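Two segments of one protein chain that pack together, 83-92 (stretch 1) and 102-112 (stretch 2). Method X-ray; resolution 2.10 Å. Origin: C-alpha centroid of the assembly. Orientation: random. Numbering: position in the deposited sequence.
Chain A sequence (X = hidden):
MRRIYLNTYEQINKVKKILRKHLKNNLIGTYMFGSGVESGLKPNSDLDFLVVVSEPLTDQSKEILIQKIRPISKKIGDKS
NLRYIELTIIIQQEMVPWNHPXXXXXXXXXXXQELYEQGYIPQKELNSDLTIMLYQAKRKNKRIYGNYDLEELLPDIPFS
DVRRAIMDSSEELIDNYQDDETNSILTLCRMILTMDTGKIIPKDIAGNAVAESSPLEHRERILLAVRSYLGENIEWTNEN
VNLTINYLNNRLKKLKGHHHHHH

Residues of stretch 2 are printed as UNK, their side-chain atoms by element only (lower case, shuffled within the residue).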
ATOM      1  N   ARG A  83       7.673 -11.916   5.446  1.00 48.88           N
ATOM      2  CA  ARG A  83       7.019 -10.954   4.573  1.00 53.40           C
ATOM      3  C   ARG A  83       6.921  -9.600   5.268  1.00 49.05           C
ATOM      4  O   ARG A  83       6.918  -9.516   6.498  1.00 44.43           O
ATOM      5  CB  ARG A  83       5.620 -11.437   4.186  1.00 50.02           C
ATOM      6  CG  ARG A  83       5.569 -12.906   3.741  1.00 58.19           C
ATOM      7  CD  ARG A  83       4.135 -13.384   3.575  1.00 61.68           C
ATOM      8  NE  ARG A  83       4.045 -14.703   2.944  1.00 60.85           N
ATOM      9  CZ  ARG A  83       3.967 -14.902   1.633  1.00 65.02           C
ATOM     10  NH1 ARG A  83       3.976 -13.871   0.803  1.00 60.07           N
ATOM     11  NH2 ARG A  83       3.878 -16.138   1.155  1.00 75.80           N
ATOM     12  N   TYR A  84       6.830  -8.538   4.472  1.00 47.81           N
ATOM     13  CA  TYR A  84       6.534  -7.227   5.036  1.00 49.76           C
ATOM     14  C   TYR A  84       5.095  -7.207   5.527  1.00 44.33           C
ATOM     15  O   TYR A  84       4.187  -7.680   4.837  1.00 47.56           O
ATOM     16  CB  TYR A  84       6.720  -6.122   3.996  1.00 53.64           C
ATOM     17  CG  TYR A  84       8.146  -5.836   3.602  1.00 52.36           C
ATOM     18  CD1 TYR A  84       9.080  -5.409   4.536  1.00 49.79           C
ATOM     19  CD2 TYR A  84       8.551  -5.972   2.284  1.00 56.97           C
ATOM     20  CE1 TYR A  84      10.378  -5.142   4.166  1.00 48.36           C
ATOM     21  CE2 TYR A  84       9.839  -5.713   1.907  1.00 59.59           C
ATOM     22  CZ  TYR A  84      10.754  -5.292   2.847  1.00 62.16           C
ATOM     23  OH  TYR A  84      12.050  -5.027   2.453  1.00 70.04           O
ATOM     24  N   ILE A  85       4.881  -6.657   6.714  1.00 43.23           N
ATOM     25  CA  ILE A  85       3.542  -6.352   7.206  1.00 37.58           C
ATOM     26  C   ILE A  85       3.283  -4.857   7.028  1.00 50.07           C
ATOM     27  O   ILE A  85       4.074  -4.022   7.472  1.00 40.82           O
ATOM     28  CB  ILE A  85       3.382  -6.758   8.678  1.00 39.49           C
ATOM     29  CG1 ILE A  85       3.426  -8.293   8.819  1.00 46.91           C
ATOM     30  CG2 ILE A  85       2.065  -6.241   9.235  1.00 41.14           C
ATOM     31  CD1 ILE A  85       3.502  -8.726  10.229  1.00 46.63           C
ATOM     32  N   GLU A  86       2.165  -4.529   6.389  1.00 44.60           N
ATOM     33  CA  GLU A  86       1.648  -3.175   6.301  1.00 46.76           C
ATOM     34  C   GLU A  86       0.255  -3.202   6.903  1.00 48.28           C
ATOM     35  O   GLU A  86      -0.567  -4.041   6.520  1.00 52.05           O
ATOM     36  CB  GLU A  86       1.616  -2.711   4.849  1.00 46.00           C
ATOM     37  CG  GLU A  86       1.854  -1.242   4.632  1.00 56.31           C
ATOM     38  CD  GLU A  86       2.066  -0.949   3.164  1.00 45.39           C
ATOM     39  OE1 GLU A  86       3.123  -1.347   2.621  1.00 49.65           O
ATOM     40  OE2 GLU A  86       1.160  -0.361   2.545  1.00 44.89           O
ATOM     41  N   LEU A  87       0.002  -2.320   7.863  1.00 37.32           N
ATOM     42  CA  LEU A  87      -1.272  -2.317   8.570  1.00 43.95           C
ATOM     43  C   LEU A  87      -1.760  -0.893   8.763  1.00 43.91           C
ATOM     44  O   LEU A  87      -1.051  -0.074   9.352  1.00 43.18           O
ATOM     45  CB  LEU A  87      -1.149  -3.001   9.935  1.00 33.58           C
ATOM     46  CG  LEU A  87      -2.452  -3.191  10.715  1.00 41.26           C
ATOM     47  CD1 LEU A  87      -2.479  -4.585  11.371  1.00 48.92           C
ATOM     48  CD2 LEU A  87      -2.603  -2.131  11.766  1.00 37.71           C
ATOM     49  N   THR A  88      -2.991  -0.629   8.322  1.00 49.85           N
ATOM     50  CA  THR A  88      -3.646   0.664   8.452  1.00 51.02           C
ATOM     51  C   THR A  88      -4.887   0.524   9.321  1.00 51.92           C
ATOM     52  O   THR A  88      -5.626  -0.461   9.211  1.00 48.17           O
ATOM     53  CB  THR A  88      -4.060   1.221   7.084  1.00 43.64           C
ATOM     54  OG1 THR A  88      -2.903   1.371   6.258  1.00 43.07           O
ATOM     55  CG2 THR A  88      -4.757   2.559   7.244  1.00 56.77           C
ATOM     56  N   ILE A  89      -5.125   1.523  10.165  1.00 44.35           N
ATOM     57  CA  ILE A  89      -6.287   1.565  11.044  1.00 49.86           C
ATOM     58  C   ILE A  89      -7.120   2.781  10.669  1.00 56.89           C
ATOM     59  O   ILE A  89      -6.596   3.901  10.587  1.00 51.80           O
ATOM     60  CB  ILE A  89      -5.874   1.626  12.528  1.00 51.47           C
ATOM     61  CG1 ILE A  89      -4.946   0.457  12.868  1.00 44.69           C
ATOM     62  CG2 ILE A  89      -7.106   1.633  13.418  1.00 54.34           C
ATOM     63  CD1 ILE A  89      -4.529   0.396  14.317  1.00 54.66           C
ATOM     64  N   ILE A  90      -8.411   2.561  10.445  1.00 46.25           N
ATOM     65  CA  ILE A  90      -9.364   3.641  10.244  1.00 47.09           C
ATOM     66  C   ILE A  90     -10.456   3.537  11.298  1.00 58.94           C
ATOM     67  O   ILE A  90     -10.768   2.449  11.802  1.00 54.98           O
ATOM     68  CB  ILE A  90      -9.981   3.619   8.829  1.00 50.61           C
ATOM     69  CG1 ILE A  90     -10.531   2.224   8.510  1.00 52.10           C
ATOM     70  CG2 ILE A  90      -8.952   4.046   7.793  1.00 58.18           C
ATOM     71  CD1 ILE A  90     -11.373   2.182   7.261  1.00 46.26           C
ATOM     72  N   ILE A  91     -11.025   4.693  11.639  1.00 49.91           N
ATOM     73  CA  ILE A  91     -12.201   4.790  12.494  1.00 52.60           C
ATOM     74  C   ILE A  91     -13.419   4.797  11.590  1.00 60.36           C
ATOM     75  O   ILE A  91     -13.478   5.573  10.630  1.00 54.00           O
ATOM     76  CB  ILE A  91     -12.156   6.060  13.360  1.00 56.37           C
ATOM     77  CG1 ILE A  91     -10.839   6.125  14.125  1.00 55.62           C
ATOM     78  CG2 ILE A  91     -13.337   6.093  14.317  1.00 57.79           C
ATOM     79  CD1 ILE A  91     -10.839   7.106  15.276  1.00 66.76           C
ATOM     80  N   GLN A  92     -14.390   3.925  11.876  1.00 58.47           N
ATOM     81  CA  GLN A  92     -15.533   3.810  10.979  1.00 57.88           C
ATOM     82  C   GLN A  92     -16.237   5.153  10.810  1.00 59.84           C
ATOM     83  O   GLN A  92     -16.580   5.549   9.691  1.00 61.32           O
ATOM     84  CB  GLN A  92     -16.515   2.759  11.491  1.00 57.25           C
ATOM     85  CG  GLN A  92     -17.556   2.367  10.462  1.00 54.49           C
ATOM     86  CD  GLN A  92     -18.661   1.507  11.048  1.00 59.93           C
ATOM     87  OE1 GLN A  92     -18.515   0.940  12.132  1.00 61.79           O
ATOM     88  NE2 GLN A  92     -19.772   1.405  10.330  1.00 60.34           N
ATOM     89  N   UNK A 102      -9.115  10.935   2.971  1.00 61.45           N
ATOM     90  CA  UNK A 102      -9.739  10.402   4.186  1.00 59.99           C
ATOM     91  C   UNK A 102      -8.812  10.455   5.392  1.00 56.60           C
ATOM     92  O   UNK A 102      -7.595  10.614   5.285  1.00 56.13           O
ATOM     93  c   UNK A 102      -8.637   9.867   2.070  1.00 59.37           C
ATOM     94  c   UNK A 102     -10.071   8.953   3.805  1.00 58.76           C
ATOM     95  c   UNK A 102      -9.031   8.593   2.780  1.00 58.83           C
ATOM     96  N   UNK A 103      -9.428  10.316   6.563  1.00 53.13           N
ATOM     97  CA  UNK A 103      -8.691  10.297   7.814  1.00 53.51           C
ATOM     98  C   UNK A 103      -8.146   8.903   8.110  1.00 53.43           C
ATOM     99  O   UNK A 103      -8.829   7.891   7.926  1.00 56.50           O
ATOM    100  c   UNK A 103      -9.910  12.277   8.941  1.00 62.97           C
ATOM    101  c   UNK A 103      -9.588  10.769   8.959  1.00 70.47           C
ATOM    102  c   UNK A 103     -11.134  12.575   9.814  1.00 73.98           C
ATOM    103  n   UNK A 103     -13.420  13.528   9.394  1.00 79.49           N
ATOM    104  c   UNK A 103     -11.943  13.764   9.300  1.00 77.07           C
ATOM    105  N   UNK A 104      -6.904   8.873   8.585  1.00 55.34           N
ATOM    106  CA  UNK A 104      -6.155   7.661   8.874  1.00 49.39           C
ATOM    107  C   UNK A 104      -5.672   7.744  10.314  1.00 55.48           C
ATOM    108  O   UNK A 104      -4.965   8.688  10.677  1.00 49.52           O
ATOM    109  c   UNK A 104      -4.974   7.519   7.907  1.00 53.80           C
ATOM    110  n   UNK A 104      -1.637   6.665   7.711  1.00 46.83           N
ATOM    111  o   UNK A 104      -3.039   5.939   6.115  1.00 52.31           O
ATOM    112  c   UNK A 104      -3.982   6.418   8.267  1.00 52.55           C
ATOM    113  c   UNK A 104      -2.840   6.319   7.272  1.00 48.00           C
ATOM    114  N   UNK A 105      -6.031   6.745  11.124  1.00 51.62           N
ATOM    115  CA  UNK A 105      -5.763   6.782  12.558  1.00 56.06           C
ATOM    116  C   UNK A 105      -4.378   6.279  12.928  1.00 46.98           C
ATOM    117  O   UNK A 105      -3.834   6.689  13.960  1.00 57.14           O
ATOM    118  c   UNK A 105      -6.807   5.937  13.302  1.00 53.07           C
ATOM    119  o   UNK A 105      -6.357   6.932  16.816  1.00 70.30           O
ATOM    120  o   UNK A 105      -7.190   7.936  15.079  1.00 62.26           O
ATOM    121  c   UNK A 105      -6.686   6.941  15.616  1.00 66.08           C
ATOM    122  c   UNK A 105      -6.483   5.695  14.775  1.00 63.17           C
ATOM    123  N   UNK A 106      -3.807   5.380  12.137  1.00 47.45           N
ATOM    124  CA  UNK A 106      -2.564   4.725  12.509  1.00 47.79           C
ATOM    125  C   UNK A 106      -2.065   3.952  11.305  1.00 46.86           C
ATOM    126  O   UNK A 106      -2.857   3.446  10.504  1.00 49.40           O
ATOM    127  c   UNK A 106      -1.436   1.650  13.543  1.00 54.18           C
ATOM    128  c   UNK A 106       0.549   2.689  15.151  1.00 54.91           C
ATOM    129  c   UNK A 106      -1.561   2.948  14.034  1.00 57.36           C
ATOM    130  c   UNK A 106      -0.325   0.881  13.846  1.00 49.24           C
ATOM    131  c   UNK A 106      -2.764   3.785  13.705  1.00 53.87           C
ATOM    132  c   UNK A 106      -0.559   3.451  14.840  1.00 54.62           C
ATOM    133  c   UNK A 106       0.667   1.403  14.657  1.00 56.28           C
ATOM    134  N   UNK A 107      -0.746   3.867  11.186  1.00 44.40           N
ATOM    135  CA  UNK A 107      -0.123   3.088  10.127  1.00 55.54           C
ATOM    136  C   UNK A 107       1.099   2.393  10.706  1.00 58.80           C
ATOM    137  O   UNK A 107       1.984   3.053  11.264  1.00 46.66           O
ATOM    138  c   UNK A 107       1.126   3.159   7.936  1.00 48.06           C
ATOM    139  c   UNK A 107       0.274   3.961   8.924  1.00 47.46           C
ATOM    140  c   UNK A 107       0.331   2.111   7.132  1.00 52.88           C
ATOM    141  c   UNK A 107       1.022   5.206   9.397  1.00 61.18           C
ATOM    142  N   UNK A 108       1.147   1.066  10.573  1.00 42.86           N
ATOM    143  CA  UNK A 108       2.390   0.322  10.690  1.00 40.27           C
ATOM    144  C   UNK A 108       2.938   0.102   9.288  1.00 41.93           C
ATOM    145  O   UNK A 108       2.217  -0.372   8.403  1.00 46.45           O
ATOM    146  c   UNK A 108       5.594  -2.012  12.912  1.00 57.84           C
ATOM    147  c   UNK A 108       3.612  -1.660  11.572  1.00 48.03           C
ATOM    148  c   UNK A 108       4.323  -1.482  12.753  1.00 58.75           C
ATOM    149  c   UNK A 108       5.486  -2.896  10.696  1.00 49.63           C
ATOM    150  o   UNK A 108       7.436  -3.237  12.019  1.00 44.60           O
ATOM    151  c   UNK A 108       2.240  -1.038  11.383  1.00 49.71           C
ATOM    152  c   UNK A 108       4.226  -2.365  10.545  1.00 44.53           C
ATOM    153  c   UNK A 108       6.171  -2.710  11.878  1.00 51.03           C
ATOM    154  N   UNK A 109       4.212   0.439   9.097  1.00 41.45           N
ATOM    155  CA  UNK A 109       4.885   0.280   7.823  1.00 41.55           C
ATOM    156  C   UNK A 109       6.389   0.322   8.011  1.00 48.83           C
ATOM    157  O   UNK A 109       6.888   1.125   8.807  1.00 52.72           O
ATOM    158  N   UNK A 110       7.122  -0.529   7.291  1.00 50.22           N
ATOM    159  CA  UNK A 110       8.553  -0.650   7.532  1.00 51.95           C
ATOM    160  C   UNK A 110       9.331   0.562   7.045  1.00 48.45           C
ATOM    161  O   UNK A 110      10.423   0.814   7.559  1.00 47.26           O
ATOM    162  c   UNK A 110       9.096  -1.915   6.866  1.00 45.07           C
ATOM    163  c   UNK A 110       9.172  -3.268   9.004  1.00 58.32           C
ATOM    164  o   UNK A 110      10.276  -2.757   9.294  1.00 52.65           O
ATOM    165  c   UNK A 110       8.689  -3.204   7.570  1.00 53.00           C
ATOM    166  o   UNK A 110       8.436  -3.812   9.855  1.00 49.33           O
ATOM    167  N   UNK A 111       8.811   1.310   6.066  1.00 48.04           N
ATOM    168  CA  UNK A 111       9.459   2.555   5.660  1.00 54.01           C
ATOM    169  C   UNK A 111       9.513   3.570   6.792  1.00 49.65           C
ATOM    170  O   UNK A 111      10.229   4.569   6.674  1.00 55.32           O
ATOM    171  c   UNK A 111       6.155   2.773   4.662  1.00 53.52           C
ATOM    172  c   UNK A 111       5.055   3.578   5.011  1.00 51.21           C
ATOM    173  c   UNK A 111       7.325   3.595   4.744  1.00 49.60           C
ATOM    174  c   UNK A 111       8.741   3.177   4.459  1.00 43.05           C
ATOM    175  c   UNK A 111       3.569   1.776   4.700  1.00 57.63           C
ATOM    176  n   UNK A 111       5.536   4.826   5.298  1.00 47.65           N
ATOM    177  c   UNK A 111       6.898   4.828   5.128  1.00 52.72           C
ATOM    178  c   UNK A 111       4.643   0.954   4.345  1.00 58.05           C
ATOM    179  c   UNK A 111       3.755   3.091   5.036  1.00 47.72           C
ATOM    180  c   UNK A 111       5.932   1.436   4.318  1.00 54.30           C
ATOM    181  N   UNK A 112       8.789   3.327   7.883  1.00 52.98           N
ATOM    182  CA  UNK A 112       8.733   4.215   9.031  1.00 48.93           C
ATOM    183  C   UNK A 112       9.577   3.725  10.203  1.00 50.83           C
ATOM    184  O   UNK A 112       9.539   4.334  11.282  1.00 48.12           O
ATOM    185  c   UNK A 112       6.296   5.156   8.617  1.00 51.97           C
ATOM    186  c   UNK A 112       6.627   6.649   8.637  1.00 46.19           C
ATOM    187  c   UNK A 112       7.281   4.376   9.485  1.00 47.57           C
ATOM    188  c   UNK A 112       4.885   4.904   9.118  1.00 40.19           C
TER
HETATM  189  O   HOH W   1       5.745  -2.706   5.774  1.00 41.13           O
HETATM  190  O   HOH W   2      -2.308   3.669   5.129  1.00 44.31           O

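Position 102 carries three side-chain carbons that close a ring onto its own backbone N, and it makes no contact with stretch 1; this is Pro102. Position 103 has four carbons in a row ending in nitrogen, and its carbonyl O lies 3.8 Å from CG2 of Ile90: Lys103. Its CA-to-CB bond points sideways, and the end of its side chain lies farther from stretch 1.

At position 104 three carbons precede one oxygen and one nitrogen, an amide near CG2 of Thr88: Gln104. Its OE1 accepts a hydrogen bond from water 2 (2.6 Å from OE1 to the water O), which is also bonded to OG1 of Thr88 (2.6 Å to the same O). Position 105 has three carbons, the third bearing two oxygens, one of them near CD1 of Ile91; its N donates to O of Ile89 (2.9 Å, 147°). This is Glu105, with OE1 3.7 Å from CD1 of Ile91.

Position 106 shows one carbon and then a six-carbon ring without a heteroatom, touching Ile89 and Leu87: Phe106. CD1 of Ile89 is 3.4 Å from its CD2, and CD2 of Leu87 meets the ring edge at CE2, 4.3 Å away. Position 107 has four carbons forked at the first, and its two-carbon arm ends near OG1 of Thr88: Ile107, with CD1 3.4 Å from that OG1.

Position 108 has one carbon, then a six-carbon ring bearing one oxygen, with O of Ile85 at the ring edge: Tyr108, whose CD2 is 3.5 Å from that O. Position 109 has no side-chain atoms and is Gly109.

Position 110 has three carbons, the third bearing two oxygens, and packs against the Tyr84 ring: Glu110. Its CG lies 3.8 Å from CD1 of Tyr84, and its OE2 accepts a very short hydrogen bond from OH of Tyr108 (2.5 Å). Water 1 bridges the two stretches here, donating to O of Ile85 (2.7 Å) and accepting from N of Glu110 (3.0 Å). Position 111 has one carbon, then fused five- and six-membered rings holding eight carbons and one nitrogen, with OE1 of Glu86 at the ring edge: Trp111. Its CZ3 is 3.3 Å from that OE1; a CB on Gly109 would clash with its CH2, 2.3 Å away. Position 112 has four carbons forked at the second, Leu112, out of reach of stretch 1.

The contact is an antiparallel pairing, with strand directions 174° apart. Leu87 and Tyr108 exchange two hydrogen bonds (Leu87 N to Tyr108 O 3.0 Å; Tyr108 N to Leu87 O 2.8 Å), and N of Ile89 donates to O of Phe106 (3.0 Å, 165°). Alternation puts Leu87, Ile89, Phe106 and Tyr108 on one face, where apolar packing reinforces the backbone ladder; Thr88 and Ile107 occupy the other.

Stretch 2 (102-112) PKQEFIYGEWL
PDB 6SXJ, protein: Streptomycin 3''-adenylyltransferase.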